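Local coordinates for protein phosphoserine aminotransferase SerC (Cytophaga hutchinsonii ATCC 33406, PDB 3FFR) that probably transfers an amino group between phosphoserine and 2-oxoglutarate in serine biosynthesis, using a pyridoxal phosphate cofactor carried on a lysine, at residues A70-W74 with V185-V189; I78-K84 with E104-E108. All coordinates share one frame; numbering follows the deposited sequence. Where two conformers were deposited one is given.

Contact 1: residues A70-W74 with V185-V189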
loop_
_atom_site.group_PDB
_atom_site.type_symbol
_atom_site.label_atom_id
_atom_site.label_comp_id
_atom_site.label_asym_id
_atom_site.label_seq_id
_atom_site.Cartn_x
_atom_site.Cartn_y
_atom_site.Cartn_z
ATOM N N ALA A 70 4.565 7.329 1.199
ATOM C CA ALA A 70 5.529 8.180 1.931
ATOM C C ALA A 70 4.954 8.534 3.303
ATOM O O ALA A 70 5.675 8.648 4.299
ATOM C CB ALA A 70 5.921 9.464 1.127
ATOM N N THR A 71 3.644 8.669 3.346
ATOM C CA THR A 71 2.945 9.013 4.600
ATOM C C THR A 71 3.145 7.894 5.644
ATOM O O THR A 71 3.443 8.140 6.826
ATOM C CB THR A 71 1.447 9.300 4.369
ATOM O OG1 THR A 71 1.299 10.367 3.412
ATOM C CG2 THR A 71 0.722 9.713 5.678
ATOM N N GLU A 72 3.100 6.656 5.176
ATOM C CA GLU A 72 3.393 5.532 6.046
ATOM C C GLU A 72 4.821 5.668 6.613
ATOM O O GLU A 72 5.055 5.453 7.805
ATOM C CB GLU A 72 3.286 4.179 5.341
ATOM C CG GLU A 72 3.600 3.087 6.329
ATOM C CD GLU A 72 3.612 1.645 5.845
ATOM O OE1 GLU A 72 3.367 1.366 4.659
ATOM O OE2 GLU A 72 3.884 0.770 6.725
ATOM N N ILE A 73 5.750 6.020 5.727
ATOM C CA ILE A 73 7.158 6.189 6.080
ATOM C C ILE A 73 7.323 7.287 7.174
ATOM O O ILE A 73 8.068 7.093 8.161
ATOM C CB ILE A 73 8.089 6.395 4.869
ATOM C CG1 ILE A 73 8.097 5.134 3.996
ATOM C CG2 ILE A 73 9.528 6.736 5.360
ATOM C CD1 ILE A 73 8.667 5.368 2.596
ATOM N N TRP A 74 6.574 8.376 7.064
ATOM C CA TRP A 74 6.627 9.383 8.159
ATOM C C TRP A 74 6.340 8.707 9.521
ATOM O O TRP A 74 7.018 8.883 10.519
ATOM C CB TRP A 74 5.588 10.462 7.987
ATOM C CG TRP A 74 5.827 11.473 6.931
ATOM C CD1 TRP A 74 6.996 11.788 6.302
ATOM C CD2 TRP A 74 4.839 12.365 6.402
ATOM N NE1 TRP A 74 6.792 12.827 5.404
ATOM C CE2 TRP A 74 5.476 13.194 5.451
ATOM C CE3 TRP A 74 3.493 12.547 6.649
ATOM C CZ2 TRP A 74 4.796 14.208 4.784
ATOM C CZ3 TRP A 74 2.818 13.521 5.970
ATOM C CH2 TRP A 74 3.456 14.329 5.034
ATOM N N VAL A 185 16.765 8.904 3.271
ATOM C CA VAL A 185 15.890 9.647 2.366
ATOM C C VAL A 185 14.713 8.759 1.989
ATOM O O VAL A 185 14.802 7.531 2.014
ATOM C CB VAL A 185 16.658 10.160 1.119
ATOM C CG1 VAL A 185 17.032 9.013 0.188
ATOM C CG2 VAL A 185 15.851 11.216 0.363
ATOM N N PHE A 186 13.587 9.390 1.676
ATOM C CA PHE A 186 12.416 8.628 1.274
ATOM C C PHE A 186 11.599 9.358 0.243
ATOM O O PHE A 186 11.675 10.580 0.061
ATOM C CB PHE A 186 11.551 8.259 2.498
ATOM C CG PHE A 186 11.029 9.462 3.265
ATOM C CD1 PHE A 186 11.765 10.028 4.290
ATOM C CD2 PHE A 186 9.814 10.037 2.940
ATOM C CE1 PHE A 186 11.303 11.128 5.005
ATOM C CE2 PHE A 186 9.349 11.138 3.659
ATOM C CZ PHE A 186 10.094 11.681 4.682
ATOM N N PHE A 187 10.849 8.544 -0.466
ATOM C CA PHE A 187 9.925 9.032 -1.501
ATOM C C PHE A 187 8.795 8.069 -1.727
ATOM O O PHE A 187 8.719 6.981 -1.135
ATOM C CB PHE A 187 10.664 9.289 -2.817
ATOM C CG PHE A 187 11.302 8.066 -3.461
ATOM C CD1 PHE A 187 12.564 7.639 -3.090
ATOM C CD2 PHE A 187 10.656 7.391 -4.462
ATOM C CE1 PHE A 187 13.171 6.512 -3.688
ATOM C CE2 PHE A 187 11.241 6.263 -5.069
ATOM C CZ PHE A 187 12.507 5.839 -4.688
ATOM N N SER A 188 7.866 8.524 -2.545
ATOM C CA SER A 188 6.815 7.621 -3.060
ATOM C C SER A 188 6.846 7.753 -4.576
ATOM O O SER A 188 7.418 8.707 -5.117
ATOM C CB SER A 188 5.462 7.828 -2.387
ATOM O OG SER A 188 5.008 9.134 -2.490
ATOM N N VAL A 189 6.262 6.798 -5.266
ATOM C CA VAL A 189 6.545 6.636 -6.703
ATOM C C VAL A 189 5.740 7.439 -7.720
ATOM O O VAL A 189 6.071 7.414 -8.924
ATOM C CB VAL A 189 6.489 5.138 -7.118
ATOM C CG1 VAL A 189 7.570 4.314 -6.343
ATOM C CG2 VAL A 189 5.049 4.536 -6.951
#

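Contact 2: residues I78-K84 with E104-E108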
loop_
_atom_site.group_PDB
_atom_site.type_symbol
_atom_site.label_atom_id
_atom_site.label_comp_id
_atom_site.label_asym_id
_atom_site.label_seq_id
_atom_site.Cartn_x
_atom_site.Cartn_y
_atom_site.Cartn_z
ATOM N N ILE A 78 9.074 7.763 12.982
ATOM C CA ILE A 78 8.899 8.161 14.388
ATOM C C ILE A 78 8.784 6.925 15.281
ATOM O O ILE A 78 9.410 6.839 16.362
ATOM C CB ILE A 78 7.724 9.145 14.551
ATOM C CG1 ILE A 78 7.967 10.407 13.715
ATOM C CG2 ILE A 78 7.551 9.548 16.025
ATOM C CD1 ILE A 78 6.692 11.234 13.478
ATOM N N GLN A 79 8.030 5.938 14.828
ATOM C CA GLN A 79 7.889 4.707 15.637
ATOM C C GLN A 79 9.152 3.935 15.857
ATOM O O GLN A 79 9.392 3.384 16.946
ATOM C CB GLN A 79 6.850 3.754 15.017
ATOM C CG GLN A 79 5.426 4.321 15.036
ATOM C CD GLN A 79 4.444 3.506 14.185
ATOM O OE1 GLN A 79 4.844 2.805 13.254
ATOM N NE2 GLN A 79 3.154 3.595 14.510
ATOM N N ASN A 80 9.962 3.866 14.814
ATOM C CA ASN A 80 11.217 3.103 14.858
ATOM C C ASN A 80 12.422 3.824 15.406
ATOM O O ASN A 80 13.348 3.191 15.894
ATOM C CB ASN A 80 11.585 2.615 13.466
ATOM C CG ASN A 80 10.784 1.385 13.034
ATOM O OD1 ASN A 80 11.175 0.222 13.323
ATOM N ND2 ASN A 80 9.693 1.627 12.266
ATOM N N CYS A 81 12.383 5.153 15.388
ATOM C CA CYS A 81 13.589 5.911 15.652
ATOM C C CYS A 81 13.549 7.039 16.668
ATOM O O CYS A 81 14.563 7.660 16.925
ATOM C CB CYS A 81 14.136 6.485 14.351
ATOM S SG CYS A 81 14.406 5.263 13.016
ATOM N N VAL A 82 12.396 7.277 17.262
ATOM C CA VAL A 82 12.269 8.359 18.226
ATOM C C VAL A 82 11.670 7.878 19.530
ATOM O O VAL A 82 10.543 7.415 19.574
ATOM C CB VAL A 82 11.381 9.539 17.711
ATOM C CG1 VAL A 82 11.392 10.712 18.767
ATOM C CG2 VAL A 82 11.841 10.038 16.304
ATOM N N GLU A 83 12.452 7.981 20.584
ATOM C CA GLU A 83 11.959 7.616 21.906
ATOM C C GLU A 83 11.150 8.767 22.493
ATOM O O GLU A 83 10.026 8.576 22.987
ATOM C CB GLU A 83 13.109 7.264 22.867
ATOM C CG GLU A 83 12.582 6.735 24.203
ATOM C CD GLU A 83 13.691 6.225 25.124
ATOM O OE1 GLU A 83 14.864 6.349 24.765
ATOM O OE2 GLU A 83 13.379 5.698 26.201
ATOM N N LYS A 84 11.717 9.958 22.428
ATOM C CA LYS A 84 11.123 11.135 23.063
ATOM C C LYS A 84 10.957 12.375 22.189
ATOM O O LYS A 84 9.878 12.965 22.123
ATOM C CB LYS A 84 11.981 11.510 24.280
ATOM C CG LYS A 84 12.102 10.389 25.307
ATOM C CD LYS A 84 12.910 10.761 26.522
ATOM C CE LYS A 84 12.942 9.603 27.502
ATOM N NZ LYS A 84 11.544 9.129 27.804
ATOM N N GLU A 104 1.171 13.362 17.530
ATOM C CA GLU A 104 0.065 12.388 17.518
ATOM C C GLU A 104 0.507 11.029 18.060
ATOM O O GLU A 104 -0.313 10.241 18.583
ATOM C CB GLU A 104 -0.523 12.247 16.110
ATOM C CG GLU A 104 -1.289 13.466 15.753
ATOM C CD GLU A 104 -1.675 13.582 14.283
ATOM O OE1 GLU A 104 -1.669 12.578 13.572
ATOM O OE2 GLU A 104 -1.952 14.725 13.842
ATOM N N LEU A 105 1.806 10.754 17.936
ATOM C CA LEU A 105 2.404 9.496 18.406
ATOM C C LEU A 105 2.972 9.608 19.820
ATOM O O LEU A 105 3.617 8.700 20.337
ATOM C CB LEU A 105 3.488 9.009 17.448
ATOM C CG LEU A 105 2.979 8.514 16.085
ATOM C CD1 LEU A 105 4.093 8.307 15.014
ATOM C CD2 LEU A 105 2.172 7.187 16.255
ATOM N N GLY A 106 2.709 10.737 20.432
ATOM C CA GLY A 106 3.093 10.940 21.812
ATOM C C GLY A 106 4.502 11.434 22.046
ATOM O O GLY A 106 4.991 11.418 23.164
ATOM N N ARG A 107 5.155 11.865 20.983
ATOM C CA ARG A 107 6.498 12.419 21.088
ATOM C C ARG A 107 6.431 13.930 21.185
ATOM O O ARG A 107 5.443 14.559 20.856
ATOM C CB ARG A 107 7.363 12.065 19.869
ATOM C CG ARG A 107 7.985 10.699 19.867
ATOM C CD ARG A 107 7.046 9.567 19.960
ATOM N NE ARG A 107 7.760 8.319 19.665
ATOM C CZ ARG A 107 7.162 7.151 19.516
ATOM N NH1 ARG A 107 5.859 7.066 19.688
ATOM N NH2 ARG A 107 7.852 6.067 19.211
ATOM N N GLU A 108 7.545 14.496 21.593
ATOM C CA GLU A 108 7.704 15.950 21.666
ATOM C C GLU A 108 8.609 16.390 20.521
ATOM O O GLU A 108 9.756 15.975 20.413
ATOM C CB GLU A 108 8.329 16.367 22.982
ATOM C CG GLU A 108 7.500 16.052 24.189
ATOM C CD GLU A 108 8.190 16.450 25.502
ATOM O OE1 GLU A 108 9.135 17.257 25.474
ATOM O OE2 GLU A 108 7.772 15.932 26.557
HETATM O O HOH W 1 8.139 3.241 19.204
#

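Contact 1: residues A70-W74 with V185-V189
The CB bond of Phe-186 points toward the start of helix 70-81, and chi1 at 60° sets CG between the residue's own backbone N and carbonyl carbon. Ile-73 answers with CG2 anti to its backbone N, a setting that lays this methyl over one face of the Phe-186 ring. The evidence for a CH-pi contact is that CG2 of Ile-73 lies 4.2 Å from the Phe-186 ring centroid and only 28° off the ring normal. The indole of Trp-74 meets the same ring differently, rim to rim: CD1 of Trp-74 is 3.5 Å from CZ of Phe-186, and the planes stand at 88°, with neither ring over the other's face. At the rim of Phe-186 near its plane, CB of Ala-70 comes to 4.3 Å from CD2 of Phe-186. Helix 70-81 is one of the helices packed on the central mixed sheet of the large domain of a fold-type I aminotransferase; the two short segments run roughly antiparallel, their axes 8.0 Å apart at closest approach. Where the strand ends, the gap is narrow: CB of Ala-70 sits 3.7 Å from OG of Ser-188. That hydroxyl and OG1 of Thr-71 each hydrogen-bond a phosphate oxygen of the pyridoxal phosphate-lysine adduct at position 191, so helix start and strand end together cradle the cofactor phosphate. NE1 of Trp-74 bonds Asp-167 OD2, which restrains the rotation of the indole, while Phe-98 stacks on Trp-74 and Phe-101 meets it edge-to-face.

Contact 2: residues I78-K84 with E104-E108
Arg-107 lays its guanidinium beside the end of helix 70-81, with CG2 of Ile-78 over one face and the carbonyl oxygen of Val-82 at its edge. The chain bearing it has just left helix 93-104 through a Schellman motif, in which Gly-106 takes the positive-phi C-prime position. A bend at chi2 (58°) folds the arginine so that its side-on edge grips a single acceptor: Val-82 O lies 2.9 Å from NE and 3.0 Å from NH2 of Arg-107, only 9° out of the guanidinium plane. NE approaches from above the carbonyl plane, whereas NH2 comes almost head-on to the C=O. Arg-107 NH1 turns back to Leu-105 O at 2.8 Å, also in plane, so bonds on two sides restrain the group's rotation. Nearer the backbone, CG of Arg-107 rests 3.6 Å from CG1 of Val-82. Leu-105 crosses Ile-78 obliquely, placing CD1 of Leu-105 3.8 Å from CB of Ile-78, and packs on Thr-224 of the second subunit. Beyond the arginine the backbones join directly, Glu-108 N donating to Lys-84 O at 2.8 Å with an N-H...O angle of 170°.

Both contacts use helix 70-81, contact 1 its first residues and contact 2 its last, with centres about 17 Å apart. Contact 1 is core: its centre lies about 7 Å from that of the chain, every touching residue is buried, and it relies on apolar and aromatic packing, with polar groups directed to the cofactor and Asp-167. Contact 2, its centre about 22 Å from the chain centre, is only partly buried and joins the helix end and the loop after it to the turn after helix 93-104, mainly through hydrogen bonds to backbone carbonyls, with some apolar packing. Helix 93-104 connects them, since Phe-98 and Phe-101 touch Trp-74 in one and Ile-78 in the other. Each also reaches the second subunit.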